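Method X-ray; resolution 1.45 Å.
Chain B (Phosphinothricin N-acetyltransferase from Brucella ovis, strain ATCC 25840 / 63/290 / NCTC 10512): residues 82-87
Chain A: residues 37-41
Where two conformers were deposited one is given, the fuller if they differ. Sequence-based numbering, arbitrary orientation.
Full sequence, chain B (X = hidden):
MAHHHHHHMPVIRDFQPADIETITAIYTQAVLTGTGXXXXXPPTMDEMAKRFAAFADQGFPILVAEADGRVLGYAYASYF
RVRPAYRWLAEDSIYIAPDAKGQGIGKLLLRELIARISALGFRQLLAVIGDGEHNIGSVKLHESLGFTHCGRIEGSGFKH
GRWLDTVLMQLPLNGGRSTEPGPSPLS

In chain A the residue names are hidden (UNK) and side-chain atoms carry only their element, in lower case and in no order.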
# COMPACT_ATOMS: atom_id res chain seq x y z
N VAL B 82 -5.91 5.49 -1.77
CA VAL B 82 -6.94 6.38 -2.32
C VAL B 82 -7.33 7.54 -1.41
O VAL B 82 -8.06 8.43 -1.86
CB VAL B 82 -8.19 5.61 -2.79
CG1 VAL B 82 -7.80 4.57 -3.83
CG2 VAL B 82 -8.88 4.96 -1.60
N ARG B 83 -6.88 7.57 -0.15
CA ARG B 83 -7.27 8.68 0.72
C ARG B 83 -6.75 10.00 0.14
O ARG B 83 -5.71 10.02 -0.54
CB ARG B 83 -6.76 8.48 2.15
CG ARG B 83 -7.32 7.27 2.93
CD ARG B 83 -8.81 7.08 2.79
NE ARG B 83 -9.27 5.96 3.62
CZ ARG B 83 -10.44 5.34 3.46
NH1 ARG B 83 -11.26 5.72 2.50
NH2 ARG B 83 -10.78 4.33 4.26
N PRO B 84 -7.46 11.11 0.37
CA PRO B 84 -7.19 12.33 -0.43
C PRO B 84 -5.79 12.91 -0.32
O PRO B 84 -5.31 13.50 -1.30
CB PRO B 84 -8.25 13.32 0.07
CG PRO B 84 -9.36 12.45 0.57
CD PRO B 84 -8.71 11.22 1.14
N ALA B 85 -5.11 12.80 0.82
CA ALA B 85 -3.77 13.38 0.88
C ALA B 85 -2.78 12.70 -0.05
O ALA B 85 -1.76 13.30 -0.38
CB ALA B 85 -3.24 13.44 2.32
N TYR B 86 -3.08 11.48 -0.49
CA TYR B 86 -2.24 10.71 -1.40
C TYR B 86 -2.47 11.05 -2.87
O TYR B 86 -1.88 10.38 -3.72
CB TYR B 86 -2.57 9.22 -1.27
CG TYR B 86 -2.05 8.47 -0.06
CD1 TYR B 86 -0.69 8.23 0.12
CD2 TYR B 86 -2.95 7.91 0.85
CE1 TYR B 86 -0.23 7.49 1.20
CE2 TYR B 86 -2.49 7.16 1.94
CZ TYR B 86 -1.13 6.95 2.10
OH TYR B 86 -0.66 6.21 3.16
N ARG B 87 -3.28 12.05 -3.20
CA ARG B 87 -3.75 12.22 -4.57
C ARG B 87 -2.67 12.73 -5.53
O ARG B 87 -2.92 12.76 -6.74
CB ARG B 87 -4.97 13.15 -4.61
CG ARG B 87 -6.28 12.44 -4.31
CD ARG B 87 -7.47 13.38 -4.47
NE ARG B 87 -7.75 13.67 -5.88
CZ ARG B 87 -8.62 13.00 -6.63
NH1 ARG B 87 -9.29 11.98 -6.11
NH2 ARG B 87 -8.81 13.34 -7.90
N UNK A 37 -3.37 10.46 9.80
CA UNK A 37 -4.40 10.13 8.83
C UNK A 37 -4.23 10.98 7.59
O UNK A 37 -4.02 12.20 7.68
c UNK A 37 -5.78 10.40 9.42
o UNK A 37 -6.78 10.24 8.44
N UNK A 38 -4.33 10.34 6.43
CA UNK A 38 -4.34 11.05 5.16
C UNK A 38 -5.75 11.37 4.66
O UNK A 38 -5.91 11.77 3.50
c UNK A 38 -0.02 11.04 5.48
o UNK A 38 2.14 10.90 4.43
c UNK A 38 -2.02 10.47 4.21
c UNK A 38 -3.52 10.30 4.10
c UNK A 38 0.18 10.36 3.19
c UNK A 38 -1.41 10.89 5.40
c UNK A 38 -1.20 10.21 3.11
c UNK A 38 0.77 10.76 4.37
N UNK A 39 -6.76 11.20 5.51
CA UNK A 39 -8.08 11.72 5.20
C UNK A 39 -8.16 13.19 5.62
O UNK A 39 -7.42 13.64 6.50
o UNK A 39 -11.46 8.73 5.12
c UNK A 39 -9.19 9.46 5.39
c UNK A 39 -10.43 8.69 5.83
c UNK A 39 -9.17 10.89 5.88
o UNK A 39 -10.37 8.04 6.89
N UNK A 40 -9.05 13.93 4.96
CA UNK A 40 -9.24 15.35 5.22
C UNK A 40 -10.58 15.61 5.89
O UNK A 40 -10.68 16.44 6.80
c UNK A 40 -9.11 16.17 3.92
c UNK A 40 -6.61 15.93 3.95
c UNK A 40 -7.84 15.78 3.17
c UNK A 40 -9.18 17.66 4.22
N UNK A 41 -11.63 14.90 5.47
CA UNK A 41 -12.96 15.08 6.01
C UNK A 41 -13.28 13.91 6.94
O UNK A 41 -13.25 12.76 6.49
c UNK A 41 -15.40 15.24 5.26
c UNK A 41 -13.96 15.11 4.86
o UNK A 41 -15.91 15.65 2.97
c UNK A 41 -16.32 15.17 4.05
o UNK A 41 -17.43 14.63 4.18

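Position 37 of chain A carries two side-chain atoms, one carbon and one oxygen in an unbranched row. A single carbon ending in a single oxygen is the hydroxymethyl group of serine. The oxygen lies 6.3 Å from B:Arg83 CG, the nearest approach of the side chain to the chain B stretch, so its part is local: the backbone N of position 39 donates a hydrogen bond to this oxygen at 3.1 Å, with an N-H...acceptor angle of 158°. The residue is A:Ser37, with chi1 in the t well.

Position 38 has eight side-chain atoms: one carbon, then a six-carbon ring bearing an oxygen. The CA-to-CB bond points toward chain B, and a ring carbon comes within 3.4 Å of B:Tyr86 CZ, while the CB lies 3.6 Å from B:Ala85 CB. A six-membered carbon ring with an oxygen on the atom farthest from the CB is a phenol, which makes this A:Tyr38. The close ring atom is CD2, and it lies over one face of the B:Tyr86 ring. With centroids 4.5 Å apart and planes at 51°, the pair is edge-to-face, the edge of A:Tyr38 directed at the face of B:Tyr86. The hydroxyl of A:Tyr38 is hydrogen-bonded elsewhere in the structure.

Position 39 shows three carbons in a row, the third carrying two oxygens. Its CA-to-CB bond runs sideways, but the end of the side chain comes nearer to chain B: the second side-chain carbon packs 3.5 Å from B:Arg83 CD, and the carboxylate carbon lies over one face of the guanidinium. A carboxylate at the end of a three-carbon chain is glutamate, A:Glu39. The salt bridge from B:Arg83 NE to A:Glu39 OE2 is long, 3.8 Å, and the oxygen sits well out of the guanidinium plane. No N-H points at it, so the attraction is one of charges alone.

Position 40 has four carbons and no heteroatom, forked at the first, with one arm two carbons long. The longer arm meets chain B, its inner carbon 4.0 Å from B:Pro84 CB and its end carbon 4.5 Å from B:Ala85 CB. That branching identifies A:Ile40, and the two atoms are CG1 and CD1.

Position 41 again has three carbons, the third bearing two oxygens. Its nearest side-chain atom, the CB, is 6.8 Å from B:Pro84 CG and adds nothing substantial to the contact. The residue is A:Glu41.

The contact works through one backbone anchor surrounded by side-chain packing. B:Ala85 N donates to A:Tyr38 O at 3.0 Å and 162°, a well-formed, nearly straight bond, from within a 3-10 segment in which B:Tyr86 N bonds to B:Arg83 O at 3.0 Å. Around this anchor the small methyl of B:Ala85 lies against A:Tyr38, and the tyrosine pair, the A:Ile40 contacts and the offset charges of B:Arg83 and A:Glu39 complete the 378 Å² buried between the stretches.

Chain A (37-41) SYEIE
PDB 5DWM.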